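Long-range contacts in formate dehydrogenase (Staphylococcus aureus, PDB 6TTB), which probably oxidises formate to carbon dioxide with NAD as the hydride acceptor: residues V119-V124 with V136-G141; A247-E252 with T274-I279; I91-Y96 with I115-G120. All blocks are in the same frame, centred on the assembly; numbering follows the deposited sequence.

Contact 1: residues V119-V124 with V136-G141; sequences VGSDHV and VVEVTG. With NAD (nicotinamide-adenine-dinucleotide), chain C.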
loop_
_atom_site.group_PDB
_atom_site.type_symbol
_atom_site.label_atom_id
_atom_site.label_comp_id
_atom_site.label_asym_id
_atom_site.label_seq_id
_atom_site.Cartn_x
_atom_site.Cartn_y
_atom_site.Cartn_z
ATOM N N VAL A 119 3.120 -21.404 7.379
ATOM C CA VAL A 119 3.592 -22.004 6.163
ATOM C C VAL A 119 5.042 -21.560 5.869
ATOM O O VAL A 119 5.353 -20.370 5.784
ATOM C CB VAL A 119 2.595 -21.661 5.040
ATOM C CG1 VAL A 119 3.230 -21.721 3.664
ATOM C CG2 VAL A 119 1.420 -22.624 5.118
ATOM N N GLY A 120 5.914 -22.530 5.635
ATOM C CA GLY A 120 7.263 -22.248 5.216
ATOM C C GLY A 120 8.246 -22.949 6.133
ATOM O O GLY A 120 8.418 -22.554 7.295
ATOM N N SER A 121 8.865 -24.001 5.612
ATOM C CA SER A 121 9.632 -24.906 6.428
ATOM C C SER A 121 11.081 -24.826 6.067
ATOM O O SER A 121 11.805 -25.787 6.242
ATOM C CB SER A 121 9.140 -26.244 6.263
ATOM O OG SER A 121 7.805 -26.225 6.694
ATOM N N ASP A 122 11.501 -23.704 5.520
ATOM C CA ASP A 122 12.880 -23.730 5.063
ATOM C C ASP A 122 13.787 -23.669 6.279
ATOM O O ASP A 122 14.957 -23.893 6.123
ATOM C CB ASP A 122 13.189 -22.860 3.825
ATOM C CG ASP A 122 12.432 -21.520 3.822
ATOM O OD1 ASP A 122 11.144 -21.546 3.884
ATOM O OD2 ASP A 122 13.115 -20.442 3.849
ATOM N N HIS A 123 13.218 -23.579 7.497
ATOM C CA HIS A 123 14.028 -23.507 8.719
ATOM C C HIS A 123 14.426 -24.912 9.160
ATOM O O HIS A 123 15.070 -25.110 10.205
ATOM C CB HIS A 123 13.303 -22.711 9.852
ATOM C CG HIS A 123 11.941 -23.276 10.219
ATOM N ND1 HIS A 123 10.830 -23.274 9.335
ATOM C CD2 HIS A 123 11.509 -23.940 11.311
ATOM C CE1 HIS A 123 9.809 -23.951 9.879
ATOM N NE2 HIS A 123 10.180 -24.332 11.100
ATOM N N VAL A 124 14.068 -25.898 8.365
ATOM C CA VAL A 124 14.320 -27.288 8.763
ATOM C C VAL A 124 15.107 -27.951 7.659
ATOM O O VAL A 124 14.687 -27.871 6.502
ATOM C CB VAL A 124 13.004 -28.083 9.020
ATOM C CG1 VAL A 124 13.281 -29.492 9.533
ATOM C CG2 VAL A 124 12.059 -27.346 9.985
ATOM N N VAL A 136 7.583 -33.653 8.620
ATOM C CA VAL A 136 7.560 -32.202 8.601
ATOM C C VAL A 136 6.264 -31.722 7.950
ATOM O O VAL A 136 5.962 -32.073 6.782
ATOM C CB VAL A 136 8.766 -31.666 7.827
ATOM C CG1 VAL A 136 8.646 -30.191 7.554
ATOM C CG2 VAL A 136 10.077 -32.001 8.550
ATOM N N VAL A 137 5.517 -30.882 8.684
ATOM C CA VAL A 137 4.197 -30.499 8.233
ATOM C C VAL A 137 4.001 -29.060 8.602
ATOM O O VAL A 137 4.319 -28.667 9.713
ATOM C CB VAL A 137 3.080 -31.356 8.854
ATOM C CG1 VAL A 137 3.382 -32.812 8.670
ATOM C CG2 VAL A 137 2.936 -31.055 10.321
ATOM N N GLU A 138 3.386 -28.318 7.686
ATOM C CA GLU A 138 2.970 -26.972 7.946
ATOM C C GLU A 138 1.460 -26.923 7.690
ATOM O O GLU A 138 0.900 -27.926 7.291
ATOM C CB GLU A 138 3.850 -25.996 7.128
ATOM C CG GLU A 138 3.626 -26.000 5.595
ATOM C CD GLU A 138 4.770 -25.407 4.719
ATOM O OE1 GLU A 138 5.939 -25.329 5.180
ATOM O OE2 GLU A 138 4.528 -25.131 3.535
ATOM N N VAL A 139 0.830 -25.754 7.944
ATOM C CA VAL A 139 -0.615 -25.523 7.910
ATOM C C VAL A 139 -1.018 -24.879 6.569
ATOM O O VAL A 139 -1.410 -23.707 6.466
ATOM C CB VAL A 139 -0.996 -24.592 9.065
ATOM C CG1 VAL A 139 -2.510 -24.489 9.213
ATOM C CG2 VAL A 139 -0.325 -25.015 10.373
ATOM N N THR A 140 -0.972 -25.666 5.522
ATOM C CA THR A 140 -1.300 -25.157 4.217
ATOM C C THR A 140 -2.653 -24.454 4.302
ATOM O O THR A 140 -3.570 -24.928 4.949
ATOM C CB THR A 140 -1.148 -26.271 3.180
ATOM O OG1 THR A 140 0.078 -26.935 3.540
ATOM C CG2 THR A 140 -1.038 -25.774 1.760
ATOM N N GLY A 141 -2.739 -23.280 3.685
ATOM C CA GLY A 141 -4.025 -22.662 3.439
ATOM C C GLY A 141 -4.299 -21.549 4.426
ATOM O O GLY A 141 -4.827 -20.514 4.049
HETATM P PA NAD C . 1.245 -22.533 -4.268
HETATM O O1A NAD C . 1.869 -23.886 -4.303
HETATM O O2A NAD C . -0.257 -22.343 -4.377
HETATM O O5B NAD C . 2.008 -21.541 -5.283
HETATM C C5B NAD C . 3.283 -21.886 -5.863
HETATM C C4B NAD C . 3.093 -22.036 -7.351
HETATM O O4B NAD C . 4.304 -21.584 -7.986
HETATM C C3B NAD C . 2.825 -23.478 -7.846
HETATM O O3B NAD C . 1.496 -23.750 -8.288
HETATM C C2B NAD C . 3.845 -23.718 -8.966
HETATM O O2B NAD C . 3.254 -24.132 -10.180
HETATM C C1B NAD C . 4.613 -22.394 -9.090
HETATM N N9A NAD C . 6.064 -22.582 -9.194
HETATM C C8A NAD C . 6.769 -23.751 -8.936
HETATM N N7A NAD C . 8.037 -23.681 -9.271
HETATM C C5A NAD C . 8.171 -22.433 -9.877
HETATM C C6A NAD C . 9.264 -21.769 -10.508
HETATM N N6A NAD C . 10.453 -22.308 -10.710
HETATM N N1A NAD C . 9.014 -20.562 -11.076
HETATM C C2A NAD C . 7.794 -20.023 -10.924
HETATM N N3A NAD C . 6.713 -20.527 -10.321
HETATM C C4A NAD C . 6.957 -21.743 -9.821
HETATM O O3 NAD C . 1.691 -21.859 -2.938
HETATM P PN NAD C . 1.036 -20.554 -2.384
HETATM O O1N NAD C . 0.057 -20.996 -1.329
HETATM O O2N NAD C . 0.544 -19.716 -3.529
HETATM O O5D NAD C . 2.330 -19.857 -1.703
HETATM C C5D NAD C . 3.105 -18.888 -2.473
HETATM C C4D NAD C . 4.382 -18.668 -1.739
HETATM O O4D NAD C . 4.138 -17.675 -0.713
HETATM C C3D NAD C . 4.894 -19.949 -1.039
HETATM O O3D NAD C . 6.087 -20.452 -1.621
HETATM C C2D NAD C . 5.032 -19.557 0.435
HETATM O O2D NAD C . 6.281 -19.858 1.042
HETATM C C1D NAD C . 4.795 -18.058 0.475
HETATM N N1N NAD C . 3.948 -17.737 1.634
HETATM C C2N NAD C . 4.400 -16.776 2.590
HETATM C C3N NAD C . 3.603 -16.448 3.710
HETATM C C7N NAD C . 3.935 -15.223 4.564
HETATM O O7N NAD C . 3.566 -15.205 5.738
HETATM N N7N NAD C . 4.595 -14.190 4.003
HETATM C C4N NAD C . 2.453 -17.278 3.980
HETATM C C5N NAD C . 2.041 -18.246 3.040
HETATM C C6N NAD C . 2.820 -18.479 1.889
#

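Contact 2: residues A247-E252 with T274-I279; sequences APLTPE and TARGKI. With NAD (nicotinamide-adenine-dinucleotide), chain C.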
loop_
_atom_site.group_PDB
_atom_site.type_symbol
_atom_site.label_atom_id
_atom_site.label_comp_id
_atom_site.label_asym_id
_atom_site.label_seq_id
_atom_site.Cartn_x
_atom_site.Cartn_y
_atom_site.Cartn_z
ATOM N N ALA A 247 6.000 -17.718 -5.547
ATOM C CA ALA A 247 6.609 -18.991 -5.888
ATOM C C ALA A 247 7.261 -19.578 -4.634
ATOM O O ALA A 247 7.721 -18.835 -3.757
ATOM C CB ALA A 247 7.633 -18.762 -6.976
ATOM N N PRO A 248 7.344 -20.928 -4.496
ATOM C CA PRO A 248 7.967 -21.540 -3.308
ATOM C C PRO A 248 9.475 -21.369 -3.426
ATOM O O PRO A 248 9.961 -20.852 -4.424
ATOM C CB PRO A 248 7.516 -23.021 -3.350
ATOM C CG PRO A 248 6.376 -23.033 -4.356
ATOM C CD PRO A 248 6.732 -21.935 -5.370
ATOM N N LEU A 249 10.200 -21.687 -2.366
ATOM C CA LEU A 249 11.651 -21.688 -2.468
ATOM C C LEU A 249 12.095 -23.101 -2.804
ATOM O O LEU A 249 12.166 -23.945 -1.894
ATOM C CB LEU A 249 12.213 -21.284 -1.118
ATOM C CG LEU A 249 13.734 -21.292 -1.018
ATOM C CD1 LEU A 249 14.417 -20.372 -2.079
ATOM C CD2 LEU A 249 14.153 -20.921 0.397
ATOM N N THR A 250 12.383 -23.323 -4.117
ATOM C CA THR A 250 12.773 -24.592 -4.733
ATOM C C THR A 250 14.148 -24.385 -5.329
ATOM O O THR A 250 14.658 -23.285 -5.339
ATOM C CB THR A 250 11.792 -24.969 -5.850
ATOM O OG1 THR A 250 12.069 -24.236 -7.080
ATOM C CG2 THR A 250 10.369 -24.748 -5.406
ATOM N N PRO A 251 14.786 -25.413 -5.892
ATOM C CA PRO A 251 16.145 -25.274 -6.387
ATOM C C PRO A 251 16.164 -24.259 -7.522
ATOM O O PRO A 251 17.215 -23.731 -7.875
ATOM C CB PRO A 251 16.422 -26.625 -7.002
ATOM C CG PRO A 251 15.488 -27.544 -6.303
ATOM C CD PRO A 251 14.225 -26.738 -6.143
ATOM N N GLU A 252 14.990 -23.973 -8.081
ATOM C CA GLU A 252 14.971 -23.129 -9.263
ATOM C C GLU A 252 14.766 -21.664 -8.913
ATOM O O GLU A 252 15.118 -20.789 -9.689
ATOM C CB GLU A 252 13.873 -23.554 -10.199
ATOM C CG GLU A 252 14.492 -24.099 -11.425
ATOM C CD GLU A 252 13.589 -25.011 -12.151
ATOM O OE1 GLU A 252 12.827 -25.728 -11.487
ATOM O OE2 GLU A 252 13.603 -24.939 -13.364
ATOM N N THR A 274 6.634 -11.309 -1.053
ATOM C CA THR A 274 6.164 -11.821 0.179
ATOM C C THR A 274 6.140 -13.371 0.137
ATOM O O THR A 274 5.270 -14.011 0.800
ATOM C CB THR A 274 4.707 -11.442 0.255
ATOM O OG1 THR A 274 4.123 -11.863 -1.006
ATOM C CG2 THR A 274 4.542 -9.971 0.536
ATOM N N ALA A 275 6.998 -13.975 -0.727
ATOM C CA ALA A 275 7.094 -15.428 -0.801
ATOM C C ALA A 275 8.245 -15.893 0.095
ATOM O O ALA A 275 8.004 -16.180 1.262
ATOM C CB ALA A 275 7.152 -15.930 -2.210
ATOM N N ARG A 276 9.495 -15.887 -0.381
ATOM C CA ARG A 276 10.592 -16.116 0.566
ATOM C C ARG A 276 11.817 -15.263 0.227
ATOM O O ARG A 276 12.202 -15.168 -0.918
ATOM C CB ARG A 276 10.952 -17.602 0.824
ATOM C CG ARG A 276 9.848 -18.617 0.577
ATOM C CD ARG A 276 9.596 -19.558 1.738
ATOM N NE ARG A 276 8.672 -20.636 1.319
ATOM C CZ ARG A 276 8.980 -21.935 1.233
ATOM N NH1 ARG A 276 10.197 -22.346 1.539
ATOM N NH2 ARG A 276 8.084 -22.808 0.791
ATOM N N GLY A 277 12.471 -14.741 1.279
ATOM C CA GLY A 277 13.645 -13.891 1.168
ATOM C C GLY A 277 14.630 -14.337 0.093
ATOM O O GLY A 277 15.091 -13.496 -0.698
ATOM N N LYS A 278 15.015 -15.646 0.114
ATOM C CA LYS A 278 16.215 -16.115 -0.614
ATOM C C LYS A 278 15.983 -16.099 -2.117
ATOM O O LYS A 278 16.931 -16.269 -2.875
ATOM C CB LYS A 278 16.564 -17.571 -0.271
ATOM C CG LYS A 278 18.025 -17.882 0.057
ATOM C CD LYS A 278 18.398 -19.319 -0.369
ATOM C CE LYS A 278 19.715 -19.859 0.173
ATOM N NZ LYS A 278 20.869 -19.084 -0.336
ATOM N N ILE A 279 14.735 -15.989 -2.566
ATOM C CA ILE A 279 14.526 -15.953 -4.020
ATOM C C ILE A 279 15.224 -14.724 -4.586
ATOM O O ILE A 279 15.570 -14.674 -5.809
ATOM C CB ILE A 279 13.052 -15.919 -4.424
ATOM C CG1 ILE A 279 12.367 -17.236 -4.121
ATOM C CG2 ILE A 279 12.904 -15.514 -5.911
ATOM C CD1 ILE A 279 10.891 -17.119 -3.987
HETATM P PA NAD C . 1.245 -22.533 -4.268
HETATM O O1A NAD C . 1.869 -23.886 -4.303
HETATM O O2A NAD C . -0.257 -22.343 -4.377
HETATM O O5B NAD C . 2.008 -21.541 -5.283
HETATM C C5B NAD C . 3.283 -21.886 -5.863
HETATM C C4B NAD C . 3.093 -22.036 -7.351
HETATM O O4B NAD C . 4.304 -21.584 -7.986
HETATM C C3B NAD C . 2.825 -23.478 -7.846
HETATM O O3B NAD C . 1.496 -23.750 -8.288
HETATM C C2B NAD C . 3.845 -23.718 -8.966
HETATM O O2B NAD C . 3.254 -24.132 -10.180
HETATM C C1B NAD C . 4.613 -22.394 -9.090
HETATM N N9A NAD C . 6.064 -22.582 -9.194
HETATM C C8A NAD C . 6.769 -23.751 -8.936
HETATM N N7A NAD C . 8.037 -23.681 -9.271
HETATM C C5A NAD C . 8.171 -22.433 -9.877
HETATM C C6A NAD C . 9.264 -21.769 -10.508
HETATM N N6A NAD C . 10.453 -22.308 -10.710
HETATM N N1A NAD C . 9.014 -20.562 -11.076
HETATM C C2A NAD C . 7.794 -20.023 -10.924
HETATM N N3A NAD C . 6.713 -20.527 -10.321
HETATM C C4A NAD C . 6.957 -21.743 -9.821
HETATM O O3 NAD C . 1.691 -21.859 -2.938
HETATM P PN NAD C . 1.036 -20.554 -2.384
HETATM O O1N NAD C . 0.057 -20.996 -1.329
HETATM O O2N NAD C . 0.544 -19.716 -3.529
HETATM O O5D NAD C . 2.330 -19.857 -1.703
HETATM C C5D NAD C . 3.105 -18.888 -2.473
HETATM C C4D NAD C . 4.382 -18.668 -1.739
HETATM O O4D NAD C . 4.138 -17.675 -0.713
HETATM C C3D NAD C . 4.894 -19.949 -1.039
HETATM O O3D NAD C . 6.087 -20.452 -1.621
HETATM C C2D NAD C . 5.032 -19.557 0.435
HETATM O O2D NAD C . 6.281 -19.858 1.042
HETATM C C1D NAD C . 4.795 -18.058 0.475
HETATM N N1N NAD C . 3.948 -17.737 1.634
HETATM C C2N NAD C . 4.400 -16.776 2.590
HETATM C C3N NAD C . 3.603 -16.448 3.710
HETATM C C7N NAD C . 3.935 -15.223 4.564
HETATM O O7N NAD C . 3.566 -15.205 5.738
HETATM N N7N NAD C . 4.595 -14.190 4.003
HETATM C C4N NAD C . 2.453 -17.278 3.980
HETATM C C5N NAD C . 2.041 -18.246 3.040
HETATM C C6N NAD C . 2.820 -18.479 1.889
#

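Contact 3: residues I91-Y96 with I115-G120; sequences ISAPFY and ITAGVG. With NAD (nicotinamide-adenine-dinucleotide), chain C.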
loop_
_atom_site.group_PDB
_atom_site.type_symbol
_atom_site.label_atom_id
_atom_site.label_comp_id
_atom_site.label_asym_id
_atom_site.label_seq_id
_atom_site.Cartn_x
_atom_site.Cartn_y
_atom_site.Cartn_z
ATOM N N ILE A 91 7.969 -27.344 17.477
ATOM C CA ILE A 91 6.994 -26.474 16.859
ATOM C C ILE A 91 7.533 -25.050 16.786
ATOM O O ILE A 91 8.006 -24.516 17.785
ATOM C CB ILE A 91 5.660 -26.549 17.615
ATOM C CG1 ILE A 91 5.046 -27.965 17.530
ATOM C CG2 ILE A 91 4.728 -25.551 17.010
ATOM C CD1 ILE A 91 3.768 -28.189 18.408
ATOM N N SER A 92 7.419 -24.428 15.616
ATOM C CA SER A 92 7.711 -22.998 15.506
ATOM C C SER A 92 7.061 -22.411 14.252
ATOM O O SER A 92 6.553 -23.158 13.418
ATOM C CB SER A 92 9.191 -22.726 15.486
ATOM O OG SER A 92 9.722 -23.142 14.252
ATOM N N ALA A 93 7.121 -21.066 14.133
ATOM C CA ALA A 93 6.574 -20.344 13.002
ATOM C C ALA A 93 7.708 -19.813 12.142
ATOM O O ALA A 93 8.791 -19.500 12.637
ATOM C CB ALA A 93 5.737 -19.228 13.511
ATOM N N PRO A 94 7.487 -19.622 10.838
ATOM C CA PRO A 94 8.542 -19.132 9.954
ATOM C C PRO A 94 8.979 -17.707 10.322
ATOM O O PRO A 94 10.128 -17.297 10.061
ATOM C CB PRO A 94 7.944 -19.121 8.530
ATOM C CG PRO A 94 6.524 -19.750 8.682
ATOM C CD PRO A 94 6.210 -19.836 10.166
ATOM N N PHE A 95 8.040 -16.966 10.950
ATOM C CA PHE A 95 8.259 -15.609 11.384
ATOM C C PHE A 95 9.323 -15.565 12.485
ATOM O O PHE A 95 9.888 -14.516 12.775
ATOM C CB PHE A 95 6.934 -15.003 11.811
ATOM C CG PHE A 95 5.731 -15.511 11.070
ATOM C CD1 PHE A 95 5.526 -15.213 9.710
ATOM C CD2 PHE A 95 4.723 -16.195 11.752
ATOM C CE1 PHE A 95 4.365 -15.631 9.060
ATOM C CE2 PHE A 95 3.587 -16.648 11.082
ATOM C CZ PHE A 95 3.412 -16.354 9.747
ATOM N N TYR A 96 9.615 -16.706 13.079
ATOM C CA TYR A 96 10.441 -16.723 14.274
ATOM C C TYR A 96 10.860 -18.172 14.533
ATOM O O TYR A 96 10.274 -18.858 15.390
ATOM C CB TYR A 96 9.684 -16.051 15.438
ATOM C CG TYR A 96 10.483 -15.816 16.691
ATOM C CD1 TYR A 96 10.620 -16.813 17.619
ATOM C CD2 TYR A 96 11.103 -14.599 16.959
ATOM C CE1 TYR A 96 11.286 -16.600 18.811
ATOM C CE2 TYR A 96 11.829 -14.382 18.125
ATOM C CZ TYR A 96 11.908 -15.396 19.055
ATOM O OH TYR A 96 12.618 -15.271 20.218
ATOM N N ILE A 115 6.553 -29.430 13.391
ATOM C CA ILE A 115 5.406 -28.695 12.874
ATOM C C ILE A 115 5.837 -27.256 12.653
ATOM O O ILE A 115 6.438 -26.651 13.558
ATOM C CB ILE A 115 4.253 -28.758 13.876
ATOM C CG1 ILE A 115 3.960 -30.181 14.353
ATOM C CG2 ILE A 115 3.021 -28.081 13.317
ATOM C CD1 ILE A 115 2.882 -30.154 15.359
ATOM N N THR A 116 5.516 -26.737 11.471
ATOM C CA THR A 116 5.645 -25.335 11.169
ATOM C C THR A 116 4.320 -24.611 11.503
ATOM O O THR A 116 3.361 -24.641 10.726
ATOM C CB THR A 116 5.949 -25.149 9.672
ATOM O OG1 THR A 116 7.141 -25.825 9.206
ATOM C CG2 THR A 116 5.955 -23.704 9.267
ATOM N N ALA A 117 4.295 -23.860 12.612
ATOM C CA ALA A 117 3.117 -23.060 12.896
ATOM C C ALA A 117 2.983 -21.960 11.856
ATOM O O ALA A 117 3.262 -20.826 12.127
ATOM C CB ALA A 117 3.137 -22.489 14.310
ATOM N N GLY A 118 2.422 -22.295 10.730
ATOM C CA GLY A 118 2.274 -21.381 9.642
ATOM C C GLY A 118 2.547 -22.128 8.347
ATOM O O GLY A 118 2.327 -23.360 8.282
ATOM N N VAL A 119 3.120 -21.404 7.379
ATOM C CA VAL A 119 3.592 -22.004 6.163
ATOM C C VAL A 119 5.042 -21.560 5.869
ATOM O O VAL A 119 5.353 -20.370 5.784
ATOM C CB VAL A 119 2.595 -21.661 5.040
ATOM C CG1 VAL A 119 3.230 -21.721 3.664
ATOM C CG2 VAL A 119 1.420 -22.624 5.118
ATOM N N GLY A 120 5.914 -22.530 5.635
ATOM C CA GLY A 120 7.263 -22.248 5.216
ATOM C C GLY A 120 8.246 -22.949 6.133
ATOM O O GLY A 120 8.418 -22.554 7.295
HETATM P PA NAD C . 1.245 -22.533 -4.268
HETATM O O1A NAD C . 1.869 -23.886 -4.303
HETATM O O2A NAD C . -0.257 -22.343 -4.377
HETATM O O5B NAD C . 2.008 -21.541 -5.283
HETATM C C5B NAD C . 3.283 -21.886 -5.863
HETATM C C4B NAD C . 3.093 -22.036 -7.351
HETATM O O4B NAD C . 4.304 -21.584 -7.986
HETATM C C3B NAD C . 2.825 -23.478 -7.846
HETATM O O3B NAD C . 1.496 -23.750 -8.288
HETATM C C2B NAD C . 3.845 -23.718 -8.966
HETATM O O2B NAD C . 3.254 -24.132 -10.180
HETATM C C1B NAD C . 4.613 -22.394 -9.090
HETATM N N9A NAD C . 6.064 -22.582 -9.194
HETATM C C8A NAD C . 6.769 -23.751 -8.936
HETATM N N7A NAD C . 8.037 -23.681 -9.271
HETATM C C5A NAD C . 8.171 -22.433 -9.877
HETATM C C6A NAD C . 9.264 -21.769 -10.508
HETATM N N6A NAD C . 10.453 -22.308 -10.710
HETATM N N1A NAD C . 9.014 -20.562 -11.076
HETATM C C2A NAD C . 7.794 -20.023 -10.924
HETATM N N3A NAD C . 6.713 -20.527 -10.321
HETATM C C4A NAD C . 6.957 -21.743 -9.821
HETATM O O3 NAD C . 1.691 -21.859 -2.938
HETATM P PN NAD C . 1.036 -20.554 -2.384
HETATM O O1N NAD C . 0.057 -20.996 -1.329
HETATM O O2N NAD C . 0.544 -19.716 -3.529
HETATM O O5D NAD C . 2.330 -19.857 -1.703
HETATM C C5D NAD C . 3.105 -18.888 -2.473
HETATM C C4D NAD C . 4.382 -18.668 -1.739
HETATM O O4D NAD C . 4.138 -17.675 -0.713
HETATM C C3D NAD C . 4.894 -19.949 -1.039
HETATM O O3D NAD C . 6.087 -20.452 -1.621
HETATM C C2D NAD C . 5.032 -19.557 0.435
HETATM O O2D NAD C . 6.281 -19.858 1.042
HETATM C C1D NAD C . 4.795 -18.058 0.475
HETATM N N1N NAD C . 3.948 -17.737 1.634
HETATM C C2N NAD C . 4.400 -16.776 2.590
HETATM C C3N NAD C . 3.603 -16.448 3.710
HETATM C C7N NAD C . 3.935 -15.223 4.564
HETATM O O7N NAD C . 3.566 -15.205 5.738
HETATM N N7N NAD C . 4.595 -14.190 4.003
HETATM C C4N NAD C . 2.453 -17.278 3.980
HETATM C C5N NAD C . 2.041 -18.246 3.040
HETATM C C6N NAD C . 2.820 -18.479 1.889
#

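Contact 1: residues V119-V124 with V136-G141
Val119 and Glu138 carry this contact, their side chains crossing at a slant. The glutamate points its CG between its own backbone N and carbonyl carbon (chi1 70°) and then runs out extended, which lifts the carboxylate from the strand to the loop 119-124. There OE1 takes the backbone amide of Gly120, with N to OE1 at 2.8 Å in a weak, bent bond, and the hydroxyl of Ser121, with OG to OE1 modelled at 2.6 Å; OE1 and OG are placed less surely, so both bonds carry some doubt. As modelled, one carboxylate oxygen faces two successive loop residues. The two methyls of Val119 have separate tasks. CG2 lies against the Val139 carbonyl, 3.3 Å from its O, while CG1 lies between Glu138 OE2 and the nicotinamide ring, 3.7 Å from NAD C6N. Farther from the cofactor, Val136 faces the loop with both its methyls: CG1 touches Ser121 at OG and CB, and CG2 slides past Val124 CG1, 4.2 Å away. Strand 135-138 is an edge strand of the five-stranded parallel sheet within this chain, bonded to strand 113-116 through Val137; the loop passes from strand 113-116 to helix 126-131, whose Leu126 and Ala129 pack on Val136.

Contact 2: residues A247-E252 with T274-I279
Leu249 packs on Arg276 and Lys278. Its CG stands anti to the backbone N (chi1 177°), which leaves CB against the arginine, 3.5 Å from Arg276 NH1, and sends the branch end onto Lys278, where Leu249 CD1 lies 4.0 Å from the lysine CB. The backbone N of Leu249 also lies over the centre of one face of the guanidinium. Ile279 CD1 touches the carbonyl oxygens of both Ala247 and Pro248, 3.6 Å from Ala247 O, and Ala275 CB rests on that same Ala247 oxygen.

No hydrogen bond joins the two segments directly; their polar groups meet at NAD instead. Arg276 NE gives a nearly straight bond (167°) to the ribose O2D, modelled at 2.5 Å, a length not to be pressed at this resolution. Thr274 O accepts from the carboxamide N7N at 3.3 Å with an angle of 171°, so the loop holds the nicotinamide end at both ribose and amide. Ala247 O may take O3D in a weak bond, but that hydroxyl is placed less surely. Van der Waals contact adds to this: the ring of Pro248 lies along the adenosine side, its CD 3.5 Å from C5B of NAD, and Ala247 CB lies over the rim of the adenine face, 3.9 Å from NAD N3A.

An ion pair comes from outside, Arg276 NH1 with Asp122. The chemistry implies that NAD itself completes the junction: side-chain packing, including the arginine's own stem and guanidinium against Leu249, joins the two loops of this Rossmann-type domain, while Arg276 NE and Thr274 O bond the cofactor, and Asp122 probably helps to fix the guanidinium where NE meets the ribose.

Contact 3: residues I91-Y96 with I115-G120
Ile91 and Ile115 both set CG1 beside the backbone N and anti to the carbonyl carbon (chi1 -64° and -50°), and with matching torsions the two side chains run side by side in the same direction, CD1 of Ile91 lying 3.7 Å from CD1 of Ile115. They share the face of the sheet on which helix 330-348 packs, through Val340, Ile343 and Leu344 on Ile115. Ser92 and Thr116 turn to the other face, where Thr116 OG1 bonds to Ser121 OG and His123 packs on both.

Between the backbones, Ser92 N donates to Ile115 O over 3.2 Å at 159°, and Ala117 N returns a bond to Ser92 O whose very short modelled length is doubtful. This is parallel ladder pairing inside a beta-alpha-beta crossover: strand 89-92 leads through helix 102-106 to strand 113-116, adjacent strands of the five-stranded parallel sheet that forms the domain facing the NAD-binding one.

Beyond the strand ends the loops stay together. Ala93 CB rests on Ala117, 3.3 Å from its O and 4.2 Å from its CB. The Pro94 ring packs on the segment 116-120: CG approaches Val119 O at 3.2 Å, while CD meets CG2 of Thr116, the two side chains crossing at about a right angle, at 4.0 Å. Gly118, which has no side chain, takes Pro94 CD against its CA. The same CD lies over the centre of one face of the Phe95 ring. At the edge of that ring, close to its plane, comes the nicotinamide carboxamide, with Phe95 CE1 3.4 Å from NAD O7N; Phe95 also stacks edge-to-face with His324, and its carbonyl O bonds to Trp174 NE1 of the second subunit.

Contact 3 is the most deeply buried of the three, ladder pairing and isoleucine packing within the five-stranded sheet; contact 1 sets a loop on an edge strand, contact 2 joins two loops, and both are partly buried. Contacts 1 and 3 share Val119 and Gly120 and belong to neighbouring strands, so strand 113-116 and the loop after it serve both; Gly118 O probably bonds to Val139 N between them. Contact 2 lies in the NAD-binding domain, across the cleft that holds the cofactor. It meets contact 1 through Asp122, which pairs with Arg276 and packs on Leu249, whereas it does not touch contact 3. All three reach NAD: contact 2 with hydrogen bonds, contacts 1 and 3 with packing atoms.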